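Local coordinates for polysaccharide deacetylase (Bacillus anthracis, PDB 2J13), which probably removes acetyl groups from cell-wall polysaccharide such as peptidoglycan, as a family 4 carbohydrate esterase, at residues D226-R229 with H234-S237; K78-P83 with A220-I225. One frame throughout, in Å; residues are numbered along the deposited sequence. Where two conformers were deposited one is given.

Contact 1. Residues D226-R229 with H234-S237. With ZN (zinc ion), chain D.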
# COMPACT_ATOMS: atom_id res chain seq x y z
N ASP A 226 -17.94 -0.50 9.92
CA ASP A 226 -19.04 -1.01 10.75
C ASP A 226 -19.72 -2.21 10.09
O ASP A 226 -19.94 -3.28 10.71
CB ASP A 226 -20.04 0.10 11.05
CG ASP A 226 -19.52 1.17 12.01
OD1 ASP A 226 -18.47 0.96 12.68
OD2 ASP A 226 -20.19 2.24 12.12
N ASP A 227 -20.07 -2.05 8.82
CA ASP A 227 -20.79 -3.08 8.05
C ASP A 227 -19.99 -4.39 7.91
O ASP A 227 -20.51 -5.50 8.02
CB ASP A 227 -21.12 -2.47 6.67
CG ASP A 227 -21.99 -3.36 5.82
OD1 ASP A 227 -23.22 -3.18 5.85
OD2 ASP A 227 -21.45 -4.21 5.09
N LEU A 228 -18.70 -4.27 7.62
CA LEU A 228 -17.88 -5.42 7.47
C LEU A 228 -17.68 -6.13 8.81
O LEU A 228 -17.69 -7.35 8.86
CB LEU A 228 -16.55 -5.08 6.78
CG LEU A 228 -16.73 -4.75 5.30
CD1 LEU A 228 -15.43 -4.19 4.68
CD2 LEU A 228 -17.17 -5.98 4.53
N ARG A 229 -17.55 -5.38 9.90
CA ARG A 229 -17.44 -6.05 11.22
C ARG A 229 -18.70 -6.85 11.56
O ARG A 229 -18.58 -7.93 12.14
CB ARG A 229 -17.12 -5.08 12.32
CG ARG A 229 -15.66 -4.69 12.32
CD ARG A 229 -15.38 -3.56 13.23
NE ARG A 229 -13.95 -3.48 13.52
CZ ARG A 229 -13.36 -2.43 14.08
NH1 ARG A 229 -14.06 -1.35 14.37
NH2 ARG A 229 -12.05 -2.46 14.30
N HIS A 234 -12.46 -9.06 10.22
CA HIS A 234 -11.49 -8.44 11.12
C HIS A 234 -10.50 -7.65 10.29
O HIS A 234 -9.97 -8.19 9.35
CB HIS A 234 -10.72 -9.52 11.87
CG HIS A 234 -11.61 -10.56 12.50
ND1 HIS A 234 -11.35 -11.92 12.41
CD2 HIS A 234 -12.79 -10.44 13.15
CE1 HIS A 234 -12.32 -12.59 13.01
NE2 HIS A 234 -13.20 -11.72 13.47
N PHE A 235 -10.27 -6.41 10.68
CA PHE A 235 -9.30 -5.55 10.00
C PHE A 235 -7.93 -5.68 10.63
O PHE A 235 -7.75 -5.39 11.83
CB PHE A 235 -9.75 -4.10 10.08
CG PHE A 235 -10.93 -3.78 9.23
CD1 PHE A 235 -12.23 -3.93 9.72
CD2 PHE A 235 -10.75 -3.30 7.96
CE1 PHE A 235 -13.31 -3.61 8.94
CE2 PHE A 235 -11.85 -2.98 7.14
CZ PHE A 235 -13.13 -3.14 7.65
N LYS A 236 -6.96 -6.07 9.81
CA LYS A 236 -5.63 -6.40 10.25
C LYS A 236 -4.57 -5.59 9.49
O LYS A 236 -4.89 -4.88 8.53
CB LYS A 236 -5.40 -7.90 10.04
CG LYS A 236 -6.42 -8.83 10.72
CD LYS A 236 -6.18 -8.89 12.21
CE LYS A 236 -6.37 -10.27 12.76
NZ LYS A 236 -5.33 -11.21 12.26
N SER A 237 -3.33 -5.69 9.94
CA SER A 237 -2.21 -4.98 9.31
C SER A 237 -1.46 -5.86 8.34
O SER A 237 -1.59 -7.08 8.35
CB SER A 237 -1.21 -4.52 10.37
OG SER A 237 -0.41 -5.62 10.75
ZN ZN D . -9.29 -12.72 12.17
O HOH W 1 -11.78 -5.49 13.19
O HOH W 2 -8.71 -13.17 14.47
O HOH W 3 -9.67 -14.89 11.63
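The ring of Phe235, on strand 234-236, projects toward helix 217-230 and meets Leu228 and Arg229 on its last turn. Followed outward from CB, the side chain first turns CG away from its own carbonyl carbon (chi1 -72°), which sends the ring to the helix. One ring side then runs along the two helical residues in order: CD1 lies 4.2 Å from Arg229 NE, CE1 comes to 4.2 Å from Leu228 CB, and the far atom CZ sits 4.0 Å from that same Leu228 CB. At CZ the ring is also closest to the leucine branch, with Leu228 CD1 3.9 Å away, the two side chains crossing at about a right angle. The guanidinium plane of Arg229 stands almost perpendicular to the ring, at 88°.

A water joins the two segments beside the ring. Its oxygen accepts hydrogen bonds from Arg229 NE at 3.0 Å and from the backbone N of Phe235 at 3.1 Å, lying in the guanidinium plane. The extended arginine chain carries the remaining guanidinium nitrogens onward to the end of helix 70-80, where NH1 bonds Lys80 O and NH2 makes a weak bond to Lys81 O.

The neighbouring His234 turns its CB away from the helix, and its ND1 binds a zinc ion at 2.2 Å, together with Asp56 and two waters. Lys236 forms a salt bridge with the second carboxylate oxygen of Asp56. This zinc sits where strands 56-63 and 234-236 begin, apart from the zinc of His113 and His117. The helix-then-strand packing, with strand 234-236 parallel to 56-63, is characteristic of the distorted (beta/alpha) barrel of NodB-type deacetylases.

Contact 2. Residues K78-P83 with A220-I225; sequences KEKKVP and ALAKII
A Schellman motif closes helix 70-80, and this helix end, through Lys80 and, just past it, Val82, packs on Ala222 and Ile225 of helix 217-230, its neighbour around the barrel. Lys81 is the C-prime residue, with a positive phi of 52°. Its N reaches Lys78 O only weakly, while Val82 N returns to Leu77 O. The Lys81 side chain folds back on the same turn, NZ donating to Lys78 O at 3.0 Å from 23° out of the carbonyl plane.

The reversal brings Val82 round to face Ile225, and the two branched side chains meet tip to tip. Val82 CG2 lies 3.7 Å from Ile225 CG2 and 3.8 Å from Ile225 CD1, touching both branches of the isoleucine. Lys80 approaches from the helix side: CB and CG lie against Ile225, CB 4.0 Å from Ile225 CG2; the bend at chi2 (-66°) then carries CD and CE toward Ala222, where Lys80 CE is 4.2 Å from both Ala222 CB and Ala222 O. Beyond CE, the ammonium reaches Asp226 OD1 in a salt bridge. Leu77 and Leu59 also touch Val82, and Phe235 lies against both Val82 and Ile225, so the aliphatic meeting point continues into the layer between helices and sheet.

The lysine thus plays two parts, its aliphatic shaft lying on apolar groups and its charge being paired beyond them. Between the two segments themselves the attraction is van der Waals and hydrophobic; polar bonding is made around it, by the helix cap, by Asp226 at the ammonium and by Arg229 at the carbonyls of Lys80 and Lys81.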
# COMPACT_ATOMS: atom_id res chain seq x y z
N LYS A 78 -8.86 5.92 14.01
CA LYS A 78 -8.57 6.01 15.42
C LYS A 78 -9.82 5.66 16.26
O LYS A 78 -9.71 4.92 17.20
CB LYS A 78 -8.09 7.43 15.73
CG LYS A 78 -7.68 7.71 17.18
CD LYS A 78 -7.39 9.19 17.31
CE LYS A 78 -6.05 9.49 17.95
NZ LYS A 78 -5.48 10.81 17.48
N GLU A 79 -10.96 6.19 15.84
CA GLU A 79 -12.24 5.94 16.52
C GLU A 79 -12.61 4.48 16.48
O GLU A 79 -13.08 3.91 17.48
CB GLU A 79 -13.35 6.75 15.85
CG GLU A 79 -13.33 8.24 16.17
CD GLU A 79 -14.59 8.97 15.75
OE1 GLU A 79 -15.62 8.32 15.43
OE2 GLU A 79 -14.56 10.23 15.75
N LYS A 80 -12.42 3.87 15.32
CA LYS A 80 -12.81 2.51 15.07
C LYS A 80 -11.73 1.49 15.41
O LYS A 80 -11.97 0.30 15.29
CB LYS A 80 -13.19 2.34 13.59
CG LYS A 80 -14.31 3.24 13.12
CD LYS A 80 -15.61 2.92 13.78
CE LYS A 80 -16.70 3.77 13.19
NZ LYS A 80 -18.01 3.39 13.78
N LYS A 81 -10.54 1.96 15.77
CA LYS A 81 -9.38 1.11 16.01
C LYS A 81 -9.10 0.15 14.87
O LYS A 81 -9.04 -1.07 15.02
CB LYS A 81 -9.52 0.39 17.36
CG LYS A 81 -9.59 1.38 18.50
CD LYS A 81 -8.29 2.17 18.60
CE LYS A 81 -8.35 3.30 19.61
NZ LYS A 81 -7.44 4.42 19.17
N VAL A 82 -8.93 0.73 13.69
CA VAL A 82 -8.66 -0.04 12.48
C VAL A 82 -7.27 0.38 11.98
O VAL A 82 -7.04 1.59 11.80
CB VAL A 82 -9.73 0.30 11.39
CG1 VAL A 82 -9.30 -0.19 10.03
CG2 VAL A 82 -11.08 -0.32 11.78
N PRO A 83 -6.37 -0.59 11.79
CA PRO A 83 -5.04 -0.32 11.25
C PRO A 83 -5.06 -0.22 9.72
O PRO A 83 -5.85 -0.87 9.07
CB PRO A 83 -4.25 -1.56 11.66
CG PRO A 83 -5.22 -2.65 11.66
CD PRO A 83 -6.53 -2.02 12.10
N ALA A 220 -18.15 7.30 4.41
CA ALA A 220 -18.23 6.02 3.72
C ALA A 220 -17.32 5.02 4.42
O ALA A 220 -17.72 3.89 4.66
CB ALA A 220 -17.85 6.14 2.27
N LEU A 221 -16.10 5.43 4.76
CA LEU A 221 -15.16 4.52 5.42
C LEU A 221 -15.72 4.02 6.74
O LEU A 221 -15.61 2.83 7.05
CB LEU A 221 -13.83 5.20 5.70
CG LEU A 221 -12.75 4.39 6.41
CD1 LEU A 221 -12.33 3.15 5.56
CD2 LEU A 221 -11.57 5.30 6.71
N ALA A 222 -16.27 4.93 7.53
CA ALA A 222 -16.85 4.57 8.85
C ALA A 222 -17.97 3.53 8.69
O ALA A 222 -18.00 2.53 9.40
CB ALA A 222 -17.32 5.81 9.57
N LYS A 223 -18.82 3.73 7.68
CA LYS A 223 -19.92 2.80 7.39
C LYS A 223 -19.45 1.44 6.92
O LYS A 223 -20.02 0.40 7.31
CB LYS A 223 -20.83 3.41 6.32
CG LYS A 223 -21.57 4.68 6.73
CD LYS A 223 -22.28 5.28 5.54
CE LYS A 223 -23.14 4.24 4.82
NZ LYS A 223 -24.19 4.81 3.93
N ILE A 224 -18.41 1.42 6.08
CA ILE A 224 -17.83 0.21 5.55
C ILE A 224 -17.20 -0.62 6.68
O ILE A 224 -17.40 -1.83 6.77
CB ILE A 224 -16.76 0.53 4.47
CG1 ILE A 224 -17.45 1.09 3.22
CG2 ILE A 224 -15.94 -0.69 4.15
CD1 ILE A 224 -16.46 1.63 2.15
N ILE A 225 -16.48 0.05 7.57
CA ILE A 225 -15.86 -0.64 8.72
C ILE A 225 -16.93 -1.28 9.60
O ILE A 225 -16.86 -2.47 9.96
CB ILE A 225 -15.04 0.36 9.53
CG1 ILE A 225 -13.72 0.68 8.79
CG2 ILE A 225 -14.67 -0.17 10.92
CD1 ILE A 225 -12.98 1.87 9.39

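In the fold
Helix 217-230 is common to both contacts: in contact 2 it packs on the end of helix 70-80, and one turn later, in contact 1, on strand 234-236. Each is partly buried, about 17 Å between its centre and that of the chain, with buried side chains (Leu228; Val82 and Ile225) beside partly exposed ones. Contact 2 joins elements distant in sequence through aliphatic groups; contact 1 joins near neighbours through an aromatic ring and a bridging water, and includes a zinc ligand, His234. Lys80 is the hinge between them, its ammonium and its carbonyl both held by residues of contact 1, so charged groups flank the apolar centre.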